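Long-range contacts in galactitol 1-phosphate 5-dehydrogenase (Escherichia coli, PDB 4UEJ), which oxidises galactitol 1-phosphate to D-tagatose 6-phosphate with NAD(+) as hydride acceptor, as a zinc-containing member of the alcohol dehydrogenase family: residues 26-37 / 116-125; 174-183 / 305-316. All coordinates share one frame; numbering follows the deposited sequence.

Interaction 1. Residues 26-37 / 116-125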
loop_
_atom_site.group_PDB
_atom_site.type_symbol
_atom_site.label_atom_id
_atom_site.label_comp_id
_atom_site.label_asym_id
_atom_site.label_seq_id
_atom_site.Cartn_x
_atom_site.Cartn_y
_atom_site.Cartn_z
ATOM N N ASP A 26 -28.749 -23.473 16.123
ATOM C CA ASP A 26 -27.531 -22.725 16.404
ATOM C C ASP A 26 -27.765 -21.216 16.482
ATOM O O ASP A 26 -26.818 -20.428 16.392
ATOM C CB ASP A 26 -26.452 -23.052 15.354
ATOM C CG ASP A 26 -26.811 -22.570 13.948
ATOM O OD1 ASP A 26 -28.001 -22.320 13.659
ATOM O OD2 ASP A 26 -25.886 -22.453 13.115
ATOM N N GLU A 27 -29.016 -20.815 16.670
ATOM C CA GLU A 27 -29.325 -19.396 16.818
ATOM C C GLU A 27 -29.566 -18.994 18.269
ATOM O O GLU A 27 -29.838 -19.834 19.122
ATOM C CB GLU A 27 -30.549 -19.024 15.980
ATOM C CG GLU A 27 -30.289 -19.051 14.503
ATOM C CD GLU A 27 -31.523 -18.731 13.686
ATOM O OE1 GLU A 27 -32.652 -18.934 14.184
ATOM O OE2 GLU A 27 -31.361 -18.260 12.545
ATOM N N VAL A 28 -29.450 -17.696 18.536
ATOM C CA VAL A 28 -29.840 -17.129 19.822
ATOM C C VAL A 28 -30.698 -15.897 19.586
ATOM O O VAL A 28 -30.659 -15.306 18.505
ATOM C CB VAL A 28 -28.621 -16.718 20.677
ATOM C CG1 VAL A 28 -27.708 -17.905 20.925
ATOM C CG2 VAL A 28 -27.857 -15.598 19.990
ATOM N N ARG A 29 -31.468 -15.498 20.591
ATOM C CA ARG A 29 -32.167 -14.225 20.510
ATOM C C ARG A 29 -31.583 -13.275 21.534
ATOM O O ARG A 29 -31.364 -13.643 22.686
ATOM C CB ARG A 29 -33.679 -14.375 20.740
ATOM C CG ARG A 29 -34.423 -13.056 20.584
ATOM C CD ARG A 29 -35.929 -13.232 20.400
ATOM N NE ARG A 29 -36.546 -13.943 21.513
ATOM C CZ ARG A 29 -37.225 -15.075 21.385
ATOM N NH1 ARG A 29 -37.377 -15.626 20.188
ATOM N NH2 ARG A 29 -37.755 -15.657 22.455
ATOM N N VAL A 30 -31.330 -12.053 21.098
ATOM C CA VAL A 30 -30.762 -11.046 21.980
ATOM C C VAL A 30 -31.754 -9.926 22.265
ATOM O O VAL A 30 -32.328 -9.346 21.353
ATOM C CB VAL A 30 -29.484 -10.433 21.376
ATOM C CG1 VAL A 30 -28.880 -9.430 22.337
ATOM C CG2 VAL A 30 -28.481 -11.529 21.034
ATOM N N LYS A 31 -31.945 -9.615 23.540
ATOM C CA LYS A 31 -32.679 -8.420 23.904
ATOM C C LYS A 31 -31.679 -7.274 23.938
ATOM O O LYS A 31 -30.759 -7.266 24.757
ATOM C CB LYS A 31 -33.375 -8.594 25.250
ATOM C CG LYS A 31 -34.184 -7.396 25.671
ATOM C CD LYS A 31 -34.885 -7.665 27.002
ATOM C CE LYS A 31 -35.336 -6.375 27.666
ATOM N NZ LYS A 31 -36.018 -6.638 28.972
ATOM N N ILE A 32 -31.841 -6.324 23.024
ATOM C CA ILE A 32 -30.825 -5.304 22.799
ATOM C C ILE A 32 -30.866 -4.196 23.855
ATOM O O ILE A 32 -31.924 -3.626 24.146
ATOM C CB ILE A 32 -30.973 -4.718 21.384
ATOM C CG1 ILE A 32 -30.701 -5.822 20.360
ATOM C CG2 ILE A 32 -30.021 -3.560 21.168
ATOM C CD1 ILE A 32 -30.931 -5.423 18.931
ATOM N N ALA A 33 -29.700 -3.909 24.434
ATOM C CA ALA A 33 -29.584 -2.944 25.533
ATOM C C ALA A 33 -29.004 -1.612 25.082
ATOM O O ALA A 33 -29.365 -0.557 25.602
ATOM C CB ALA A 33 -28.728 -3.522 26.652
ATOM N N SER A 34 -28.100 -1.669 24.111
ATOM C CA SER A 34 -27.369 -0.490 23.664
ATOM C C SER A 34 -26.898 -0.725 22.241
ATOM O O SER A 34 -26.298 -1.756 21.952
ATOM C CB SER A 34 -26.183 -0.211 24.577
ATOM O OG SER A 34 -25.447 0.925 24.143
ATOM N N SER A 35 -27.170 0.224 21.356
ATOM C CA SER A 35 -26.944 0.012 19.932
ATOM C C SER A 35 -26.510 1.315 19.263
ATOM O O SER A 35 -27.260 2.293 19.249
ATOM C CB SER A 35 -28.218 -0.549 19.279
ATOM O OG SER A 35 -27.999 -0.925 17.927
ATOM N N GLY A 36 -25.291 1.338 18.730
ATOM C CA GLY A 36 -24.701 2.583 18.264
ATOM C C GLY A 36 -24.835 2.812 16.782
ATOM O O GLY A 36 -24.862 1.851 16.013
ATOM N N LEU A 37 -24.913 4.082 16.379
ATOM C CA LEU A 37 -24.876 4.454 14.963
ATOM C C LEU A 37 -23.442 4.643 14.467
ATOM O O LEU A 37 -22.699 5.444 15.026
ATOM C CB LEU A 37 -25.663 5.743 14.735
ATOM C CG LEU A 37 -25.789 6.271 13.305
ATOM C CD1 LEU A 37 -26.822 5.465 12.542
ATOM C CD2 LEU A 37 -26.144 7.751 13.298
ATOM N N GLY A 116 -29.431 -4.239 14.494
ATOM C CA GLY A 116 -29.699 -4.050 15.908
ATOM C C GLY A 116 -30.389 -2.782 16.388
ATOM O O GLY A 116 -30.429 -2.535 17.591
ATOM N N PHE A 117 -30.926 -1.980 15.473
ATOM C CA PHE A 117 -31.801 -0.879 15.879
ATOM C C PHE A 117 -33.193 -1.443 16.116
ATOM O O PHE A 117 -34.153 -1.106 15.412
ATOM C CB PHE A 117 -31.823 0.241 14.832
ATOM C CG PHE A 117 -30.495 0.917 14.660
ATOM C CD1 PHE A 117 -29.570 0.911 15.690
ATOM C CD2 PHE A 117 -30.161 1.545 13.468
ATOM C CE1 PHE A 117 -28.329 1.518 15.525
ATOM C CE2 PHE A 117 -28.928 2.157 13.303
ATOM C CZ PHE A 117 -28.014 2.150 14.330
ATOM N N ALA A 118 -33.280 -2.308 17.124
ATOM C CA ALA A 118 -34.484 -3.075 17.410
ATOM C C ALA A 118 -34.475 -3.537 18.860
ATOM O O ALA A 118 -33.428 -3.566 19.484
ATOM C CB ALA A 118 -34.581 -4.270 16.469
ATOM N N GLU A 119 -35.636 -3.904 19.402
ATOM C CA GLU A 119 -35.692 -4.395 20.774
ATOM C C GLU A 119 -35.125 -5.799 20.905
ATOM O O GLU A 119 -34.494 -6.132 21.909
ATOM C CB GLU A 119 -37.123 -4.382 21.299
ATOM C CG GLU A 119 -37.680 -3.014 21.537
ATOM C CD GLU A 119 -39.069 -3.083 22.126
ATOM O OE1 GLU A 119 -39.191 -3.446 23.316
ATOM O OE2 GLU A 119 -40.037 -2.798 21.391
ATOM N N TYR A 120 -35.369 -6.622 19.891
ATOM C CA TYR A 120 -34.855 -7.982 19.860
ATOM C C TYR A 120 -34.303 -8.325 18.491
ATOM O O TYR A 120 -34.743 -7.784 17.477
ATOM C CB TYR A 120 -35.942 -9.000 20.211
ATOM C CG TYR A 120 -36.529 -8.856 21.592
ATOM C CD1 TYR A 120 -37.567 -7.968 21.831
ATOM C CD2 TYR A 120 -36.073 -9.633 22.652
ATOM C CE1 TYR A 120 -38.126 -7.838 23.091
ATOM C CE2 TYR A 120 -36.633 -9.508 23.926
ATOM C CZ TYR A 120 -37.659 -8.609 24.134
ATOM O OH TYR A 120 -38.226 -8.472 25.387
ATOM N N ILE A 121 -33.340 -9.233 18.466
ATOM C CA ILE A 121 -32.855 -9.750 17.198
ATOM C C ILE A 121 -32.490 -11.229 17.337
ATOM O O ILE A 121 -32.073 -11.675 18.402
ATOM C CB ILE A 121 -31.644 -8.926 16.697
ATOM C CG1 ILE A 121 -31.304 -9.293 15.249
ATOM C CG2 ILE A 121 -30.441 -9.080 17.651
ATOM C CD1 ILE A 121 -30.188 -8.445 14.639
ATOM N N VAL A 122 -32.690 -11.998 16.272
ATOM C CA VAL A 122 -32.228 -13.373 16.248
ATOM C C VAL A 122 -30.996 -13.463 15.344
ATOM O O VAL A 122 -31.007 -12.956 14.230
ATOM C CB VAL A 122 -33.330 -14.329 15.757
ATOM C CG1 VAL A 122 -32.758 -15.704 15.472
ATOM C CG2 VAL A 122 -34.447 -14.413 16.797
ATOM N N VAL A 123 -29.929 -14.072 15.853
ATOM C CA VAL A 123 -28.674 -14.218 15.110
ATOM C C VAL A 123 -28.049 -15.583 15.387
ATOM O O VAL A 123 -28.495 -16.302 16.278
ATOM C CB VAL A 123 -27.640 -13.121 15.477
ATOM C CG1 VAL A 123 -28.209 -11.724 15.246
ATOM C CG2 VAL A 123 -27.183 -13.273 16.919
ATOM N N LYS A 124 -27.006 -15.936 14.637
ATOM C CA LYS A 124 -26.278 -17.172 14.910
ATOM C C LYS A 124 -25.460 -17.044 16.188
ATOM O O LYS A 124 -25.036 -15.949 16.553
ATOM C CB LYS A 124 -25.350 -17.538 13.748
ATOM C CG LYS A 124 -26.026 -17.581 12.397
ATOM C CD LYS A 124 -27.242 -18.473 12.392
ATOM C CE LYS A 124 -27.871 -18.463 11.007
ATOM N NZ LYS A 124 -29.123 -19.257 10.927
ATOM N N ARG A 125 -25.248 -18.168 16.865
ATOM C CA ARG A 125 -24.315 -18.221 17.995
ATOM C C ARG A 125 -22.986 -17.552 17.650
ATOM O O ARG A 125 -22.403 -16.828 18.463
ATOM C CB ARG A 125 -24.073 -19.676 18.422
ATOM C CG ARG A 125 -22.907 -19.869 19.396
ATOM C CD ARG A 125 -23.149 -19.136 20.701
ATOM N NE ARG A 125 -22.014 -19.242 21.615
ATOM C CZ ARG A 125 -21.020 -18.359 21.689
ATOM N NH1 ARG A 125 -21.003 -17.294 20.895
ATOM N NH2 ARG A 125 -20.037 -18.541 22.560
HETATM O O HOH W 1 -34.688 -4.350 24.029
#

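Interaction 2. Residues 174-183 / 305-316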
loop_
_atom_site.group_PDB
_atom_site.type_symbol
_atom_site.label_atom_id
_atom_site.label_comp_id
_atom_site.label_asym_id
_atom_site.label_seq_id
_atom_site.Cartn_x
_atom_site.Cartn_y
_atom_site.Cartn_z
ATOM N N LEU A 174 -11.049 8.121 17.421
ATOM C CA LEU A 174 -10.789 8.405 18.816
ATOM C C LEU A 174 -10.504 7.125 19.583
ATOM O O LEU A 174 -9.660 7.114 20.466
ATOM C CB LEU A 174 -11.967 9.149 19.444
ATOM C CG LEU A 174 -12.148 10.567 18.908
ATOM C CD1 LEU A 174 -13.470 11.186 19.386
ATOM C CD2 LEU A 174 -10.963 11.427 19.351
ATOM N N LEU A 175 -11.217 6.045 19.258
ATOM C CA LEU A 175 -10.943 4.755 19.905
ATOM C C LEU A 175 -9.533 4.279 19.560
ATOM O O LEU A 175 -8.807 3.774 20.420
ATOM C CB LEU A 175 -11.976 3.703 19.500
ATOM C CG LEU A 175 -13.370 3.934 20.125
ATOM C CD1 LEU A 175 -14.412 3.078 19.388
ATOM C CD2 LEU A 175 -13.366 3.605 21.586
ATOM N N ALA A 176 -9.156 4.452 18.297
ATOM C CA ALA A 176 -7.829 4.061 17.843
ATOM C C ALA A 176 -6.722 4.799 18.599
ATOM O O ALA A 176 -5.682 4.222 18.912
ATOM C CB ALA A 176 -7.695 4.294 16.342
ATOM N N ILE A 177 -6.936 6.072 18.896
ATOM C CA ILE A 177 -5.981 6.808 19.718
ATOM C C ILE A 177 -5.796 6.148 21.065
ATOM O O ILE A 177 -4.663 5.910 21.495
ATOM C CB ILE A 177 -6.428 8.254 19.925
ATOM C CG1 ILE A 177 -6.383 8.997 18.588
ATOM C CG2 ILE A 177 -5.563 8.928 20.989
ATOM C CD1 ILE A 177 -7.041 10.358 18.629
ATOM N N GLN A 178 -6.914 5.849 21.725
ATOM C CA GLN A 178 -6.885 5.216 23.032
ATOM C C GLN A 178 -6.195 3.858 22.989
ATOM O O GLN A 178 -5.409 3.529 23.884
ATOM C CB GLN A 178 -8.305 5.071 23.583
ATOM C CG GLN A 178 -9.036 6.379 23.746
ATOM C CD GLN A 178 -10.406 6.180 24.353
ATOM O OE1 GLN A 178 -10.626 5.221 25.080
ATOM N NE2 GLN A 178 -11.335 7.080 24.053
ATOM N N CYS A 179 -6.475 3.077 21.944
ATOM C CA CYS A 179 -5.861 1.758 21.828
ATOM C C CYS A 179 -4.353 1.869 21.573
ATOM O O CYS A 179 -3.575 1.151 22.190
ATOM C CB CYS A 179 -6.522 0.941 20.726
ATOM S SG CYS A 179 -8.195 0.407 21.189
ATOM N N ALA A 180 -3.957 2.795 20.706
ATOM C CA ALA A 180 -2.534 3.010 20.433
ATOM C C ALA A 180 -1.761 3.331 21.704
ATOM O O ALA A 180 -0.665 2.826 21.918
ATOM C CB ALA A 180 -2.346 4.125 19.402
ATOM N N VAL A 181 -2.325 4.184 22.549
ATOM C CA VAL A 181 -1.677 4.523 23.805
ATOM C C VAL A 181 -1.556 3.289 24.695
ATOM O O VAL A 181 -0.504 3.026 25.272
ATOM C CB VAL A 181 -2.445 5.638 24.538
ATOM C CG1 VAL A 181 -1.853 5.874 25.906
ATOM C CG2 VAL A 181 -2.396 6.907 23.699
ATOM N N ALA A 182 -2.632 2.516 24.773
ATOM C CA ALA A 182 -2.677 1.376 25.670
ATOM C C ALA A 182 -1.720 0.263 25.237
ATOM O O ALA A 182 -1.225 -0.519 26.064
ATOM C CB ALA A 182 -4.112 0.845 25.754
ATOM N N LEU A 183 -1.464 0.204 23.940
ATOM C CA LEU A 183 -0.683 -0.859 23.326
ATOM C C LEU A 183 0.766 -0.441 23.108
ATOM O O LEU A 183 1.525 -1.124 22.419
ATOM C CB LEU A 183 -1.308 -1.270 21.999
ATOM C CG LEU A 183 -2.734 -1.825 22.116
ATOM C CD1 LEU A 183 -3.335 -1.907 20.745
ATOM C CD2 LEU A 183 -2.732 -3.176 22.793
ATOM N N LEU A 305 -8.988 -4.509 27.171
ATOM C CA LEU A 305 -8.637 -3.098 27.335
ATOM C C LEU A 305 -9.757 -2.359 28.064
ATOM O O LEU A 305 -9.499 -1.498 28.907
ATOM C CB LEU A 305 -8.362 -2.448 25.980
ATOM C CG LEU A 305 -7.075 -2.942 25.313
ATOM C CD1 LEU A 305 -6.951 -2.327 23.932
ATOM C CD2 LEU A 305 -5.860 -2.603 26.162
ATOM N N LEU A 306 -10.998 -2.689 27.730
ATOM C CA LEU A 306 -12.137 -2.085 28.419
ATOM C C LEU A 306 -12.147 -2.461 29.892
ATOM O O LEU A 306 -12.319 -1.613 30.769
ATOM C CB LEU A 306 -13.450 -2.518 27.756
ATOM C CG LEU A 306 -13.839 -1.782 26.472
ATOM C CD1 LEU A 306 -14.957 -2.521 25.714
ATOM C CD2 LEU A 306 -14.279 -0.369 26.798
ATOM N N THR A 307 -11.953 -3.738 30.181
ATOM C CA THR A 307 -12.041 -4.172 31.564
ATOM C C THR A 307 -10.901 -3.588 32.377
ATOM O O THR A 307 -11.054 -3.334 33.562
ATOM C CB THR A 307 -12.032 -5.697 31.684
ATOM O OG1 THR A 307 -10.784 -6.213 31.205
ATOM C CG2 THR A 307 -13.143 -6.266 30.865
ATOM N N GLU A 308 -9.769 -3.352 31.725
ATOM C CA GLU A 308 -8.597 -2.806 32.404
ATOM C C GLU A 308 -8.658 -1.298 32.541
ATOM O O GLU A 308 -7.710 -0.693 33.021
ATOM C CB GLU A 308 -7.324 -3.197 31.657
ATOM C CG GLU A 308 -7.065 -4.671 31.737
ATOM C CD GLU A 308 -5.969 -5.129 30.819
ATOM O OE1 GLU A 308 -5.225 -4.293 30.258
ATOM O OE2 GLU A 308 -5.863 -6.349 30.665
ATOM N N ARG A 309 -9.757 -0.692 32.097
ATOM C CA ARG A 309 -9.944 0.751 32.220
ATOM C C ARG A 309 -8.958 1.536 31.374
ATOM O O ARG A 309 -8.602 2.656 31.715
ATOM C CB ARG A 309 -9.801 1.192 33.688
ATOM C CG ARG A 309 -10.700 0.494 34.661
ATOM C CD ARG A 309 -12.102 0.376 34.141
ATOM N NE ARG A 309 -13.043 0.081 35.221
ATOM C CZ ARG A 309 -14.151 -0.637 35.065
ATOM N NH1 ARG A 309 -14.453 -1.145 33.876
ATOM N NH2 ARG A 309 -14.954 -0.851 36.099
ATOM N N LYS A 310 -8.507 0.951 30.273
ATOM C CA LYS A 310 -7.552 1.629 29.406
ATOM C C LYS A 310 -8.272 2.438 28.338
ATOM O O LYS A 310 -7.664 3.236 27.629
ATOM C CB LYS A 310 -6.609 0.624 28.742
ATOM C CG LYS A 310 -6.032 -0.421 29.668
ATOM C CD LYS A 310 -4.868 0.108 30.466
ATOM C CE LYS A 310 -3.567 -0.593 30.058
ATOM N NZ LYS A 310 -3.540 -2.056 30.373
ATOM N N LEU A 311 -9.574 2.208 28.203
ATOM C CA LEU A 311 -10.367 2.919 27.218
ATOM C C LEU A 311 -11.413 3.771 27.917
ATOM O O LEU A 311 -11.878 3.432 29.002
ATOM C CB LEU A 311 -11.030 1.939 26.243
ATOM C CG LEU A 311 -10.113 0.971 25.489
ATOM C CD1 LEU A 311 -10.868 0.246 24.389
ATOM C CD2 LEU A 311 -8.903 1.688 24.893
ATOM N N SER A 312 -11.765 4.895 27.311
ATOM C CA SER A 312 -12.767 5.768 27.893
ATOM C C SER A 312 -13.893 6.005 26.897
ATOM O O SER A 312 -13.677 6.600 25.847
ATOM C CB SER A 312 -12.111 7.084 28.320
ATOM O OG SER A 312 -13.053 7.989 28.849
ATOM N N LEU A 313 -15.099 5.548 27.219
ATOM C CA LEU A 313 -16.199 5.614 26.257
ATOM C C LEU A 313 -17.149 6.786 26.488
ATOM O O LEU A 313 -17.677 7.361 25.533
ATOM C CB LEU A 313 -17.008 4.313 26.282
ATOM C CG LEU A 313 -16.214 3.019 26.188
ATOM C CD1 LEU A 313 -17.165 1.824 26.312
ATOM C CD2 LEU A 313 -15.430 2.985 24.870
ATOM N N GLU A 314 -17.385 7.139 27.747
ATOM C CA GLU A 314 -18.359 8.187 28.039
ATOM C C GLU A 314 -18.168 9.479 27.212
ATOM O O GLU A 314 -19.149 10.021 26.700
ATOM C CB GLU A 314 -18.347 8.519 29.539
ATOM C CG GLU A 314 -19.528 9.369 29.977
ATOM C CD GLU A 314 -20.862 8.724 29.639
ATOM O OE1 GLU A 314 -20.969 7.483 29.747
ATOM O OE2 GLU A 314 -21.793 9.458 29.249
ATOM N N PRO A 315 -16.916 9.968 27.062
ATOM C CA PRO A 315 -16.783 11.237 26.332
ATOM C C PRO A 315 -17.163 11.125 24.865
ATOM O O PRO A 315 -17.399 12.142 24.229
ATOM C CB PRO A 315 -15.292 11.577 26.460
ATOM C CG PRO A 315 -14.765 10.706 27.541
ATOM C CD PRO A 315 -15.615 9.498 27.580
ATOM N N LEU A 316 -17.212 9.903 24.342
ATOM C CA LEU A 316 -17.510 9.681 22.936
ATOM C C LEU A 316 -18.989 9.833 22.621
ATOM O O LEU A 316 -19.366 10.025 21.462
ATOM C CB LEU A 316 -17.055 8.280 22.508
ATOM C CG LEU A 316 -15.584 7.949 22.738
ATOM C CD1 LEU A 316 -15.296 6.497 22.391
ATOM C CD2 LEU A 316 -14.727 8.883 21.914
HETATM O O HOH W 2 -5.420 4.262 26.489
HETATM O O HOH W 3 -1.919 -2.667 27.340
#

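Interaction 1. Residues 26-37 / 116-125
V28 and V30 pair with V123 and I121 through four backbone hydrogen bonds, joining strands 27-32 and 120-124 antiparallel in the GroES-like domain. The buried face is tightly filled: V28 CG2 meets V123 CG2 at 3.9 Å, and V30 CB rests on I121 CG2. I32, with CG1 anti to its carbonyl carbon (chi1 -64°), places CD1 3.2 Å from both G116 O and A118 O, the latter buried without a polar partner. Beyond the corner at A33, the F117 ring turns its edge to S35 OG and the G36 backbone.

The face of R29, K31, Y120 and V122 is the more solvent-exposed one. K31 runs extended alongside the Y120 ring, K31 CB 3.6 Å from Y120 CE2. At the end of the paired region water 1 donates to both I32 O and E119 O. At the far end K124, bent at chi2 (-53°), brings NZ to 2.9 Å from E27 OE2 in a salt bridge, on the anti side of the carboxylate and 32° out of its plane.

R29 forms a salt bridge with D66 of strand 60-68. Strand 27-36 lies between strands 60-68 and 120-124, antiparallel to both; V28, V30 and V123 pack on V128 of strand 128-130.

Interaction 2. Residues 174-183 / 305-316
Q178 reaches from helix 171-182 to the backbone of S312 and grips it with both ends of its amide. NE2 donates to S312 O at 3.0 Å, with the acceptor close to the amide plane, and OE1 accepts from S312 N at a modelled 2.5 Å, a length so short that its exact value is doubtful. CG stands anti to the carbonyl carbon (chi1 -60°) and the chain is extended beyond it, which carries the amide to the passing loop; the two bonds fix the amide's rotation.

Water extends the polar link: water 2 donates to both Q178 O and K310 O, 2.7 Å from each. Nearby, K310 NZ forms a salt bridge with E308 OE1.

Helix 171-182 begins within a glycine-rich turn consistent with the GxGxxG motif of a Rossmann fold, and the opposing chain leaves helix 297-307 through a Schellman motif, with R309 at positive phi, on its way to strand 317-321.

Apolar contacts flank the amide. On one side, L316 spreads its two methyls, CD1 3.6 Å from L175 CD2 and CD2 3.6 Å from L174 CD1, and L313 CD2 also meets L175 CD2. On the other, C179 SG lies near L305 CD1 and L311 CD2, while A182 CB touches L305 CD2 and K310 CB; I146 of helix 143-155 backs L175, C179 and L311.

In the fold
Interaction 1 belongs to the GroES-like part of the subunit, whereas interaction 2 ties the Rossmann-type helix 171-182 to the chain leading into strand 317-321, which joins the same mixed sheet as strand 27-36. Their centres lie 24 Å apart and their nearest atoms about 9 Å, without touching. The intervening link is strand 341-344, which pairs with both 27-36 and 317-321: K341 hydrogen-bonds to L37 O through NZ and to the backbone of L316 through its own backbone. Both contacts lie near the zinc site of C38 and H59, the catalytic one by similarity: G36 is about 9 Å from a bound zinc ion, and the side chain of L175 about 10 Å from a zinc ion and from glycerol. C38 directly follows the 26-37 segment.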